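Local coordinates for proline iminopeptidase-related protein (Thermus thermophilus, PDB 2YYS), which is of unknown function but has an alpha/beta-hydrolase fold and is related to family S33 peptidases, whose activity it may or may not share, at residues L15-V20 with R54-Q60; P22-L28 with L50-R54; A27-L31 with V94-L100; V78-V82 with F104-V108. All blocks are in the same frame, centred on the assembly; numbering follows the deposited sequence.

Interaction 1. Residues L15-V20 with R54-Q60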
loop_
_atom_site.group_PDB
_atom_site.type_symbol
_atom_site.label_atom_id
_atom_site.label_comp_id
_atom_site.label_asym_id
_atom_site.label_seq_id
_atom_site.Cartn_x
_atom_site.Cartn_y
_atom_site.Cartn_z
ATOM N N LEU A 15 8.259 -8.493 13.226
ATOM C CA LEU A 15 7.471 -7.377 12.731
ATOM C C LEU A 15 6.945 -6.502 13.867
ATOM O O LEU A 15 6.465 -6.998 14.877
ATOM C CB LEU A 15 6.299 -7.899 11.905
ATOM C CG LEU A 15 6.615 -8.896 10.787
ATOM C CD1 LEU A 15 5.342 -9.341 10.107
ATOM C CD2 LEU A 15 7.565 -8.326 9.767
ATOM N N TYR A 16 7.053 -5.190 13.688
ATOM C CA TYR A 16 6.353 -4.231 14.525
ATOM C C TYR A 16 4.856 -4.303 14.195
ATOM O O TYR A 16 4.452 -4.090 13.054
ATOM C CB TYR A 16 6.893 -2.817 14.312
ATOM C CG TYR A 16 6.119 -1.808 15.094
ATOM C CD1 TYR A 16 6.421 -1.539 16.433
ATOM C CD2 TYR A 16 5.063 -1.126 14.502
ATOM C CE1 TYR A 16 5.679 -0.603 17.149
ATOM C CE2 TYR A 16 4.323 -0.224 15.201
ATOM C CZ TYR A 16 4.623 0.047 16.528
ATOM O OH TYR A 16 3.835 0.962 17.203
ATOM N N VAL A 17 4.045 -4.608 15.205
ATOM C CA VAL A 17 2.624 -4.842 15.029
ATOM C C VAL A 17 1.831 -3.986 15.999
ATOM O O VAL A 17 2.185 -3.885 17.172
ATOM C CB VAL A 17 2.288 -6.344 15.263
ATOM C CG1 VAL A 17 0.801 -6.591 15.211
ATOM C CG2 VAL A 17 2.996 -7.214 14.224
ATOM N N GLU A 18 0.776 -3.355 15.491
ATOM C CA GLU A 18 -0.236 -2.685 16.305
ATOM C C GLU A 18 -1.570 -3.360 16.011
ATOM O O GLU A 18 -2.158 -3.188 14.940
ATOM C CB GLU A 18 -0.311 -1.193 15.994
ATOM C CG GLU A 18 1.037 -0.482 16.066
ATOM C CD GLU A 18 0.975 0.982 15.641
ATOM O OE1 GLU A 18 0.027 1.356 14.930
ATOM O OE2 GLU A 18 1.898 1.757 16.006
ATOM N N ASP A 19 -2.003 -4.157 16.974
ATOM C CA ASP A 19 -3.200 -4.957 16.913
ATOM C C ASP A 19 -4.273 -4.203 17.685
ATOM O O ASP A 19 -4.264 -4.164 18.916
ATOM C CB ASP A 19 -2.867 -6.316 17.536
ATOM C CG ASP A 19 -4.026 -7.273 17.552
ATOM O OD1 ASP A 19 -5.132 -6.953 17.062
ATOM O OD2 ASP A 19 -3.901 -8.399 18.071
ATOM N N VAL A 20 -5.215 -3.624 16.952
ATOM C CA VAL A 20 -6.115 -2.604 17.488
ATOM C C VAL A 20 -7.581 -2.969 17.296
ATOM O O VAL A 20 -7.959 -3.455 16.240
ATOM C CB VAL A 20 -5.831 -1.272 16.767
ATOM C CG1 VAL A 20 -6.763 -0.197 17.194
ATOM C CG2 VAL A 20 -4.387 -0.841 17.037
ATOM N N ARG A 54 -11.161 -5.321 14.029
ATOM C CA ARG A 54 -9.846 -5.610 14.555
ATOM C C ARG A 54 -8.864 -5.306 13.437
ATOM O O ARG A 54 -8.859 -5.979 12.403
ATOM C CB ARG A 54 -9.740 -7.069 14.958
ATOM C CG ARG A 54 -8.401 -7.442 15.548
ATOM C CD ARG A 54 -8.331 -8.869 15.944
ATOM N NE ARG A 54 -7.044 -9.223 16.513
ATOM C CZ ARG A 54 -6.708 -10.443 16.878
ATOM N NH1 ARG A 54 -7.560 -11.448 16.733
ATOM N NH2 ARG A 54 -5.516 -10.670 17.391
ATOM N N VAL A 55 -8.042 -4.285 13.633
ATOM C CA VAL A 55 -7.127 -3.837 12.605
ATOM C C VAL A 55 -5.682 -4.116 13.031
ATOM O O VAL A 55 -5.225 -3.683 14.096
ATOM C CB VAL A 55 -7.291 -2.343 12.321
ATOM C CG1 VAL A 55 -6.510 -1.963 11.083
ATOM C CG2 VAL A 55 -8.742 -1.990 12.159
ATOM N N VAL A 56 -4.970 -4.819 12.168
ATOM C CA VAL A 56 -3.585 -5.161 12.411
ATOM C C VAL A 56 -2.731 -4.286 11.496
ATOM O O VAL A 56 -2.579 -4.568 10.288
ATOM C CB VAL A 56 -3.351 -6.664 12.151
ATOM C CG1 VAL A 56 -1.919 -7.047 12.461
ATOM C CG2 VAL A 56 -4.300 -7.480 12.982
ATOM N N TYR A 57 -2.245 -3.184 12.051
ATOM C CA TYR A 57 -1.263 -2.356 11.367
ATOM C C TYR A 57 0.087 -2.979 11.642
ATOM O O TYR A 57 0.379 -3.351 12.768
ATOM C CB TYR A 57 -1.284 -0.899 11.858
ATOM C CG TYR A 57 -2.644 -0.233 11.847
ATOM C CD1 TYR A 57 -3.101 0.448 10.731
ATOM C CD2 TYR A 57 -3.463 -0.265 12.969
ATOM C CE1 TYR A 57 -4.351 1.071 10.730
ATOM C CE2 TYR A 57 -4.701 0.347 12.978
ATOM C CZ TYR A 57 -5.142 1.016 11.856
ATOM O OH TYR A 57 -6.391 1.617 11.872
ATOM N N PHE A 58 0.893 -3.148 10.611
ATOM C CA PHE A 58 2.244 -3.623 10.817
ATOM C C PHE A 58 3.217 -3.047 9.822
ATOM O O PHE A 58 2.836 -2.627 8.719
ATOM C CB PHE A 58 2.301 -5.160 10.857
ATOM C CG PHE A 58 2.067 -5.837 9.534
ATOM C CD1 PHE A 58 3.127 -6.361 8.819
ATOM C CD2 PHE A 58 0.779 -6.031 9.051
ATOM C CE1 PHE A 58 2.921 -7.010 7.619
ATOM C CE2 PHE A 58 0.560 -6.688 7.840
ATOM C CZ PHE A 58 1.625 -7.179 7.125
ATOM N N ASP A 59 4.474 -2.990 10.244
ATOM C CA ASP A 59 5.551 -2.628 9.368
ATOM C C ASP A 59 6.152 -3.925 8.845
ATOM O O ASP A 59 6.415 -4.854 9.606
ATOM C CB ASP A 59 6.617 -1.817 10.099
ATOM C CG ASP A 59 6.150 -0.443 10.496
ATOM O OD1 ASP A 59 4.967 -0.096 10.261
ATOM O OD2 ASP A 59 6.918 0.365 11.066
ATOM N N GLN A 60 6.398 -3.956 7.547
ATOM C CA GLN A 60 6.866 -5.135 6.857
ATOM C C GLN A 60 8.305 -5.447 7.257
ATOM O O GLN A 60 8.984 -4.653 7.934
ATOM C CB GLN A 60 6.706 -4.963 5.341
ATOM C CG GLN A 60 5.236 -5.070 4.885
ATOM C CD GLN A 60 4.900 -4.206 3.672
ATOM O OE1 GLN A 60 5.738 -4.021 2.793
ATOM N NE2 GLN A 60 3.676 -3.674 3.628
#
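Five backbone hydrogen bonds fix the antiparallel register, with strand axes 4.6 Å apart and running at 158°. Glu18 and Tyr57 form a hydrogen-bonded pair in which each amide donates to the other's carbonyl (Glu18 N to Tyr57 O 2.8 Å, Tyr57 N to Glu18 O 2.9 Å). Val20 and Val55 repeat this, Val20 N reaching Val55 O at 2.9 Å and Val55 N reaching Val20 O at 2.7 Å. Farther along, Asp59 N donates to Tyr16 O (3.0 Å), beyond the Val17-Phe58 pair. The backbone polar groups of Leu15, Val17 and Asp19 are hydrogen-bonded instead to strand 3-9, antiparallel on the other side. This N-terminal antiparallel part precedes the parallel strands of the alpha/beta-hydrolase sheet, and strand 54-58 is the first of those it meets. Charges are satisfied as well. Arg54 grips Asp19 with two nearly linear bonds of a salt bridge, Arg54 NE to Asp19 OD1 at 3.0 Å and Arg54 NH2 to Asp19 OD2 at 2.9 Å, while Arg2 is a second partner of Asp19. Glu18 takes a very short bond from Tyr16 (Tyr16 OH to Glu18 OE2 2.4 Å) and a salt bridge from Arg43; Asp59 pairs with Arg65. Apolar contacts fill the face carrying Val17, Val56 and Phe58: Val17 CG1 lies 3.9 Å from Val56 CG1, and Val17 CG2 lies 4.0 Å from Phe58 CB.

Interaction 2. Residues P22-L28 with L50-R54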
loop_
_atom_site.group_PDB
_atom_site.type_symbol
_atom_site.label_atom_id
_atom_site.label_comp_id
_atom_site.label_asym_id
_atom_site.label_seq_id
_atom_site.Cartn_x
_atom_site.Cartn_y
_atom_site.Cartn_z
ATOM N N PRO A 22 -11.562 -4.560 18.866
ATOM C CA PRO A 22 -12.092 -5.758 19.532
ATOM C C PRO A 22 -11.435 -7.036 19.015
ATOM O O PRO A 22 -11.360 -7.236 17.811
ATOM C CB PRO A 22 -13.599 -5.739 19.212
ATOM C CG PRO A 22 -13.872 -4.540 18.393
ATOM C CD PRO A 22 -12.613 -3.738 18.241
ATOM N N VAL A 23 -10.958 -7.877 19.922
ATOM C CA VAL A 23 -10.192 -9.063 19.554
ATOM C C VAL A 23 -11.007 -10.076 18.727
ATOM O O VAL A 23 -10.449 -10.831 17.941
ATOM C CB VAL A 23 -9.579 -9.750 20.813
ATOM C CG1 VAL A 23 -10.650 -10.459 21.670
ATOM C CG2 VAL A 23 -8.491 -10.710 20.412
ATOM N N GLU A 24 -12.320 -10.067 18.908
ATOM C CA GLU A 24 -13.209 -10.991 18.219
ATOM C C GLU A 24 -13.944 -10.313 17.053
ATOM O O GLU A 24 -14.710 -10.957 16.349
ATOM C CB GLU A 24 -14.174 -11.648 19.233
ATOM C CG GLU A 24 -13.539 -12.864 19.921
ATOM C CD GLU A 24 -14.200 -13.312 21.236
ATOM O OE1 GLU A 24 -14.948 -12.534 21.879
ATOM O OE2 GLU A 24 -13.948 -14.472 21.644
ATOM N N GLY A 25 -13.672 -9.030 16.824
ATOM C CA GLY A 25 -14.251 -8.310 15.700
ATOM C C GLY A 25 -13.708 -8.784 14.361
ATOM O O GLY A 25 -12.711 -9.505 14.311
ATOM N N PRO A 26 -14.352 -8.376 13.271
ATOM C CA PRO A 26 -13.897 -8.746 11.926
ATOM C C PRO A 26 -12.528 -8.143 11.652
ATOM O O PRO A 26 -12.333 -6.981 11.955
ATOM C CB PRO A 26 -14.959 -8.149 11.006
ATOM C CG PRO A 26 -15.650 -7.115 11.808
ATOM C CD PRO A 26 -15.550 -7.526 13.244
ATOM N N ALA A 27 -11.611 -8.922 11.093
ATOM C CA ALA A 27 -10.208 -8.554 11.046
ATOM C C ALA A 27 -9.799 -7.968 9.693
ATOM O O ALA A 27 -10.221 -8.461 8.644
ATOM C CB ALA A 27 -9.368 -9.754 11.363
ATOM N N LEU A 28 -8.981 -6.911 9.743
ATOM C CA LEU A 28 -8.337 -6.315 8.571
ATOM C C LEU A 28 -6.856 -6.199 8.806
ATOM O O LEU A 28 -6.443 -5.744 9.873
ATOM C CB LEU A 28 -8.881 -4.904 8.315
ATOM C CG LEU A 28 -10.374 -4.856 8.051
ATOM C CD1 LEU A 28 -10.880 -3.436 8.077
ATOM C CD2 LEU A 28 -10.672 -5.511 6.704
ATOM N N LEU A 50 -12.498 2.880 11.235
ATOM C CA LEU A 50 -12.308 1.441 11.424
ATOM C C LEU A 50 -12.642 0.929 12.833
ATOM O O LEU A 50 -12.181 -0.141 13.243
ATOM C CB LEU A 50 -10.863 1.073 11.059
ATOM C CG LEU A 50 -10.468 1.270 9.593
ATOM C CD1 LEU A 50 -9.028 0.825 9.380
ATOM C CD2 LEU A 50 -11.394 0.537 8.620
ATOM N N GLU A 51 -13.439 1.679 13.582
ATOM C CA GLU A 51 -13.837 1.216 14.908
ATOM C C GLU A 51 -14.781 0.028 14.715
ATOM O O GLU A 51 -15.532 -0.028 13.739
ATOM C CB GLU A 51 -14.469 2.350 15.720
ATOM C CG GLU A 51 -13.409 3.309 16.277
ATOM C CD GLU A 51 -13.989 4.597 16.852
ATOM O OE1 GLU A 51 -15.187 4.606 17.221
ATOM O OE2 GLU A 51 -13.239 5.603 16.937
ATOM N N GLY A 52 -14.702 -0.961 15.589
ATOM C CA GLY A 52 -15.447 -2.190 15.347
ATOM C C GLY A 52 -14.848 -3.117 14.283
ATOM O O GLY A 52 -15.470 -4.117 13.901
ATOM N N PHE A 53 -13.661 -2.800 13.777
ATOM C CA PHE A 53 -12.831 -3.817 13.149
ATOM C C PHE A 53 -11.675 -4.105 14.091
ATOM O O PHE A 53 -11.277 -3.257 14.873
ATOM C CB PHE A 53 -12.278 -3.354 11.808
ATOM C CG PHE A 53 -13.278 -3.359 10.685
ATOM C CD1 PHE A 53 -13.497 -4.507 9.931
ATOM C CD2 PHE A 53 -13.973 -2.206 10.359
ATOM C CE1 PHE A 53 -14.398 -4.498 8.873
ATOM C CE2 PHE A 53 -14.882 -2.194 9.311
ATOM C CZ PHE A 53 -15.095 -3.338 8.565
ATOM N N ARG A 54 -11.161 -5.321 14.029
ATOM C CA ARG A 54 -9.846 -5.610 14.555
ATOM C C ARG A 54 -8.864 -5.306 13.437
ATOM O O ARG A 54 -8.859 -5.979 12.403
ATOM C CB ARG A 54 -9.740 -7.069 14.958
ATOM C CG ARG A 54 -8.401 -7.442 15.548
ATOM C CD ARG A 54 -8.331 -8.869 15.944
ATOM N NE ARG A 54 -7.044 -9.223 16.513
ATOM C CZ ARG A 54 -6.708 -10.443 16.878
ATOM N NH1 ARG A 54 -7.560 -11.448 16.733
ATOM N NH2 ARG A 54 -5.516 -10.670 17.391
HETATM O O HOH W 1 -10.434 -11.310 15.339
#
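Arg54 is fully extended, with chi1, chi2 and chi3 all within a degree or so of 180°, and this straight side chain runs alongside the turn of residues 22-25. Val23, in the p rotamer, sets its CG2 over one face of the guanidinium, 3.9 Å from Arg54 NH1. A water links the same region: it donates to Val23 O (2.6 Å) and to Gly25 O (3.1 Å) and accepts from Arg54 NH1 (3.2 Å). The strongest partner of the guanidinium, however, is Asp19, by salt bridge. Two reverse turns lead into the contact, type I from Pro22 to Gly25 and type II from Leu50 to Phe53; Gly52 sits in the second with phi 76° and psi 6°, where a CB would jam against the preceding carbonyl. The turns deliver the chain to the start of two neighbouring parallel strands of the alpha/beta-hydrolase sheet, 27-31 and 54-58. A single parallel bridge, Ala27 with Arg54, is bracketed by Arg54 N to Pro26 O at 2.9 Å and Leu28 N to Arg54 O at 2.8 Å. Leu28, in the mt rotamer, projects its CD1 over the face of the Phe53 ring, 3.6 Å from the centroid and 23° off the normal, a CH-pi contact. The m rotamer of Phe53 also brings its CD1 within 3.9 Å of Pro26 CG, and Leu50, likewise mt, places CD2 4.0 Å from Leu28 CD1.

Interaction 3. Residues A27-L31 with V94-L100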
loop_
_atom_site.group_PDB
_atom_site.type_symbol
_atom_site.label_atom_id
_atom_site.label_comp_id
_atom_site.label_asym_id
_atom_site.label_seq_id
_atom_site.Cartn_x
_atom_site.Cartn_y
_atom_site.Cartn_z
ATOM N N ALA A 27 -11.611 -8.922 11.093
ATOM C CA ALA A 27 -10.208 -8.554 11.046
ATOM C C ALA A 27 -9.799 -7.968 9.693
ATOM O O ALA A 27 -10.221 -8.461 8.644
ATOM C CB ALA A 27 -9.368 -9.754 11.363
ATOM N N LEU A 28 -8.981 -6.911 9.743
ATOM C CA LEU A 28 -8.337 -6.315 8.571
ATOM C C LEU A 28 -6.856 -6.199 8.806
ATOM O O LEU A 28 -6.443 -5.744 9.873
ATOM C CB LEU A 28 -8.881 -4.904 8.315
ATOM C CG LEU A 28 -10.374 -4.856 8.051
ATOM C CD1 LEU A 28 -10.880 -3.436 8.077
ATOM C CD2 LEU A 28 -10.672 -5.511 6.704
ATOM N N PHE A 29 -6.065 -6.604 7.813
ATOM C CA PHE A 29 -4.630 -6.418 7.827
ATOM C C PHE A 29 -4.261 -5.273 6.894
ATOM O O PHE A 29 -4.799 -5.164 5.787
ATOM C CB PHE A 29 -3.933 -7.717 7.422
ATOM C CG PHE A 29 -3.889 -8.726 8.530
ATOM C CD1 PHE A 29 -2.707 -9.043 9.151
ATOM C CD2 PHE A 29 -5.054 -9.307 8.992
ATOM C CE1 PHE A 29 -2.674 -9.957 10.194
ATOM C CE2 PHE A 29 -5.024 -10.218 10.036
ATOM C CZ PHE A 29 -3.840 -10.532 10.639
ATOM N N VAL A 30 -3.347 -4.418 7.345
ATOM C CA VAL A 30 -2.975 -3.221 6.598
ATOM C C VAL A 30 -1.619 -3.436 5.965
ATOM O O VAL A 30 -0.660 -3.807 6.640
ATOM C CB VAL A 30 -2.973 -1.983 7.496
ATOM C CG1 VAL A 30 -2.584 -0.711 6.719
ATOM C CG2 VAL A 30 -4.340 -1.807 8.097
ATOM N N LEU A 31 -1.561 -3.236 4.651
ATOM C CA LEU A 31 -0.338 -3.404 3.882
ATOM C C LEU A 31 0.143 -2.043 3.358
ATOM O O LEU A 31 -0.409 -1.503 2.391
ATOM C CB LEU A 31 -0.579 -4.400 2.743
ATOM C CG LEU A 31 -0.735 -5.857 3.202
ATOM C CD1 LEU A 31 -1.329 -6.733 2.101
ATOM C CD2 LEU A 31 0.609 -6.419 3.653
ATOM N N VAL A 94 -5.785 -15.277 13.962
ATOM C CA VAL A 94 -6.819 -14.805 13.046
ATOM C C VAL A 94 -6.888 -15.778 11.865
ATOM O O VAL A 94 -5.877 -16.035 11.217
ATOM C CB VAL A 94 -6.505 -13.383 12.537
ATOM C CG1 VAL A 94 -7.558 -12.914 11.540
ATOM C CG2 VAL A 94 -6.401 -12.400 13.709
ATOM N N GLU A 95 -8.074 -16.307 11.585
ATOM C CA GLU A 95 -8.249 -17.306 10.526
ATOM C C GLU A 95 -8.600 -16.682 9.189
ATOM O O GLU A 95 -8.020 -17.022 8.173
ATOM C CB GLU A 95 -9.371 -18.261 10.880
ATOM C CG GLU A 95 -8.983 -19.408 11.787
ATOM C CD GLU A 95 -10.203 -20.251 12.078
ATOM O OE1 GLU A 95 -10.578 -21.056 11.195
ATOM O OE2 GLU A 95 -10.817 -20.043 13.149
ATOM N N ARG A 96 -9.584 -15.798 9.202
ATOM C CA ARG A 96 -10.023 -15.094 8.000
ATOM C C ARG A 96 -9.902 -13.587 8.247
ATOM O O ARG A 96 -10.038 -13.123 9.371
ATOM C CB ARG A 96 -11.469 -15.473 7.660
ATOM C CG ARG A 96 -11.657 -16.940 7.192
ATOM C CD ARG A 96 -13.133 -17.384 7.046
ATOM N NE ARG A 96 -13.732 -17.522 8.368
ATOM C CZ ARG A 96 -13.583 -18.583 9.172
ATOM N NH1 ARG A 96 -12.877 -19.636 8.779
ATOM N NH2 ARG A 96 -14.143 -18.589 10.379
ATOM N N PHE A 97 -9.659 -12.826 7.191
ATOM C CA PHE A 97 -9.421 -11.385 7.314
ATOM C C PHE A 97 -9.560 -10.701 5.964
ATOM O O PHE A 97 -9.360 -11.331 4.944
ATOM C CB PHE A 97 -8.012 -11.145 7.856
ATOM C CG PHE A 97 -6.948 -11.846 7.070
ATOM C CD1 PHE A 97 -6.409 -11.258 5.941
ATOM C CD2 PHE A 97 -6.496 -13.102 7.452
ATOM C CE1 PHE A 97 -5.437 -11.900 5.206
ATOM C CE2 PHE A 97 -5.515 -13.747 6.733
ATOM C CZ PHE A 97 -4.994 -13.151 5.594
ATOM N N GLY A 98 -9.912 -9.418 5.972
ATOM C CA GLY A 98 -9.769 -8.564 4.801
ATOM C C GLY A 98 -8.445 -7.819 4.779
ATOM O O GLY A 98 -7.639 -7.898 5.715
ATOM N N LEU A 99 -8.228 -7.092 3.693
ATOM C CA LEU A 99 -6.999 -6.352 3.485
ATOM C C LEU A 99 -7.286 -4.902 3.121
ATOM O O LEU A 99 -8.204 -4.616 2.358
ATOM C CB LEU A 99 -6.203 -6.990 2.360
ATOM C CG LEU A 99 -5.743 -8.425 2.607
ATOM C CD1 LEU A 99 -5.457 -9.124 1.308
ATOM C CD2 LEU A 99 -4.510 -8.449 3.464
ATOM N N LEU A 100 -6.483 -4.003 3.680
ATOM C CA LEU A 100 -6.380 -2.619 3.246
ATOM C C LEU A 100 -4.954 -2.414 2.778
ATOM O O LEU A 100 -4.024 -2.665 3.542
ATOM C CB LEU A 100 -6.666 -1.659 4.396
ATOM C CG LEU A 100 -7.929 -1.862 5.217
ATOM C CD1 LEU A 100 -7.970 -0.832 6.343
ATOM C CD2 LEU A 100 -9.178 -1.756 4.367
HETATM O O HOH W 2 -12.189 -11.755 10.295
#
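Phe29 and Phe97 meet at the apolar centre: the edge of the Phe29 ring approaches the face of Phe97, with centroids 4.8 Å apart and planes at 53°. Phe29 CD2 also touches Phe97 CB at 3.7 Å, and Val94 CG1 approaches the edge of the Phe29 ring, 4.0 Å from its CE2. The same Val94 CG1 packs on Ala27 CB at 3.6 Å. Farther along, Leu99 CD2 lies 4.1 Å from Phe29 CB and 3.9 Å from Leu31 CD1. Across the sheet, on the face of Leu28, Val30 and Leu100, Leu100 is well covered, its CD1 being 4.1 Å from Val30 CG2 and 4.3 Å from Leu28 CD1. Gly98 lies there too; an ideal CB on it would fall 2.8 Å from Leu28 CD2, a clash, so the absent side chain makes room for Leu28. Four backbone bonds hold the parallel strands: Gly98 N to Ala27 O, Phe29 N to Gly98 O and Leu100 N to Phe29 O, each 2.9 Å, then Leu31 N to Leu100 O at 2.8 Å. At the polar edge, a water accepts from Ala27 N (3.0 Å) and donates to Arg96 O (2.7 Å). In this central part of the alpha/beta-hydrolase sheet, strands 54-58 and 119-125 flank the pair, while helix 78-91 covers the Phe29 face through Leu88 and Ala89.

Interaction 4. Residues V78-V82 with F104-V108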
loop_
_atom_site.group_PDB
_atom_site.type_symbol
_atom_site.label_atom_id
_atom_site.label_comp_id
_atom_site.label_asym_id
_atom_site.label_seq_id
_atom_site.Cartn_x
_atom_site.Cartn_y
_atom_site.Cartn_z
ATOM N N VAL A 78 8.414 -10.183 -3.037
ATOM C CA VAL A 78 6.961 -10.142 -2.920
ATOM C C VAL A 78 6.441 -11.379 -2.187
ATOM O O VAL A 78 5.610 -11.260 -1.292
ATOM C CB VAL A 78 6.299 -10.010 -4.316
ATOM C CG1 VAL A 78 4.789 -10.208 -4.241
ATOM C CG2 VAL A 78 6.587 -8.658 -4.880
ATOM N N ASP A 79 6.941 -12.558 -2.562
ATOM C CA ASP A 79 6.543 -13.815 -1.924
ATOM C C ASP A 79 6.731 -13.768 -0.409
ATOM O O ASP A 79 5.873 -14.205 0.332
ATOM C CB ASP A 79 7.340 -15.006 -2.496
ATOM C CG ASP A 79 6.923 -15.384 -3.931
ATOM O OD1 ASP A 79 5.906 -14.873 -4.454
ATOM O OD2 ASP A 79 7.572 -16.203 -4.615
ATOM N N ALA A 80 7.869 -13.267 0.041
ATOM C CA ALA A 80 8.155 -13.183 1.472
ATOM C C ALA A 80 7.177 -12.244 2.180
ATOM O O ALA A 80 6.714 -12.553 3.275
ATOM C CB ALA A 80 9.585 -12.724 1.702
ATOM N N LEU A 81 6.849 -11.115 1.552
ATOM C CA LEU A 81 5.887 -10.170 2.123
ATOM C C LEU A 81 4.489 -10.779 2.217
ATOM O O LEU A 81 3.757 -10.540 3.167
ATOM C CB LEU A 81 5.838 -8.877 1.296
ATOM C CG LEU A 81 7.118 -8.031 1.211
ATOM C CD1 LEU A 81 6.855 -6.665 0.562
ATOM C CD2 LEU A 81 7.765 -7.828 2.561
ATOM N N VAL A 82 4.133 -11.570 1.216
ATOM C CA VAL A 82 2.854 -12.245 1.179
ATOM C C VAL A 82 2.777 -13.285 2.285
ATOM O O VAL A 82 1.821 -13.322 3.057
ATOM C CB VAL A 82 2.650 -12.892 -0.201
ATOM C CG1 VAL A 82 1.502 -13.892 -0.202
ATOM C CG2 VAL A 82 2.412 -11.802 -1.242
ATOM N N PHE A 104 2.398 0.227 -3.293
ATOM C CA PHE A 104 2.985 -1.084 -3.535
ATOM C C PHE A 104 2.331 -2.183 -2.708
ATOM O O PHE A 104 2.336 -3.336 -3.104
ATOM C CB PHE A 104 4.490 -1.069 -3.246
ATOM C CG PHE A 104 5.174 -2.379 -3.533
ATOM C CD1 PHE A 104 5.117 -2.943 -4.798
ATOM C CD2 PHE A 104 5.837 -3.057 -2.535
ATOM C CE1 PHE A 104 5.737 -4.163 -5.054
ATOM C CE2 PHE A 104 6.457 -4.262 -2.780
ATOM C CZ PHE A 104 6.412 -4.816 -4.031
ATOM N N GLY A 105 1.783 -1.820 -1.552
ATOM C CA GLY A 105 0.984 -2.735 -0.765
ATOM C C GLY A 105 -0.033 -3.505 -1.593
ATOM O O GLY A 105 -0.366 -4.638 -1.254
ATOM N N ALA A 106 -0.546 -2.878 -2.653
ATOM C CA ALA A 106 -1.525 -3.518 -3.531
ATOM C C ALA A 106 -1.033 -4.826 -4.131
ATOM O O ALA A 106 -1.792 -5.769 -4.201
ATOM C CB ALA A 106 -1.953 -2.585 -4.641
ATOM N N VAL A 107 0.212 -4.868 -4.604
ATOM C CA VAL A 107 0.755 -6.104 -5.179
ATOM C C VAL A 107 0.772 -7.199 -4.131
ATOM O O VAL A 107 0.451 -8.357 -4.426
ATOM C CB VAL A 107 2.180 -5.927 -5.763
ATOM C CG1 VAL A 107 2.773 -7.270 -6.209
ATOM C CG2 VAL A 107 2.143 -5.002 -6.943
ATOM N N VAL A 108 1.151 -6.837 -2.907
ATOM C CA VAL A 108 1.193 -7.805 -1.833
ATOM C C VAL A 108 -0.228 -8.289 -1.543
ATOM O O VAL A 108 -0.448 -9.478 -1.411
ATOM C CB VAL A 108 1.849 -7.242 -0.546
ATOM C CG1 VAL A 108 1.880 -8.299 0.543
ATOM C CG2 VAL A 108 3.273 -6.737 -0.838
#
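Contacts of the one aromatic ring, Phe104, with aliphatic groups come first. Phe104 lies in the turn joining strand 97-102 to helix 105-115; its CA-to-CB bond points sideways, and the t rotamer brings the ring against Val78 and Leu81, with Val78 CG2 3.9 Å from Phe104 CZ and Leu81 CD1 4.1 Å from Phe104 CE2. In alpha/beta hydrolases this strand-turn-helix unit is the place of the nucleophile elbow, but here the residue before Phe104 is glycine where the family's nucleophilic serine is expected. Aliphatic contacts carry the rest: Leu81 CD1 meets Val108 CG2 at 3.8 Å, Val82 CG2 meets Val108 CG1 at 4.0 Å, and Val78 CG1 meets Val107 CG1 at 4.1 Å. The backbones come closest at Val82 and Val108, with CA atoms 5.6 Å apart. Polar links between the two segments are absent. With 257 Å² buried and every side-chain pair apolar, the contact depends on close fit and exclusion of water.

In the fold
From the N terminus, interaction 1 closes a loop from strand 14-20 to strand 54-58, tying the antiparallel part of the sheet to its parallel part. Interaction 2 is nested inside that loop and joins the entrances of strands 27-31 and 54-58; the two share Arg54. Interaction 3 starts from the same stretch as interaction 2 but reaches on to strand 97-102, so it crosses interaction 1 and sets strand 27-31 between two parallel partners. Interaction 4, which joins the helices on either side of strand 97-102 in sequence, crosses interaction 3 and follows interactions 1 and 2 in series. Leu31 packs on Val108, and Gln60 on Leu81, joining sheet to helices.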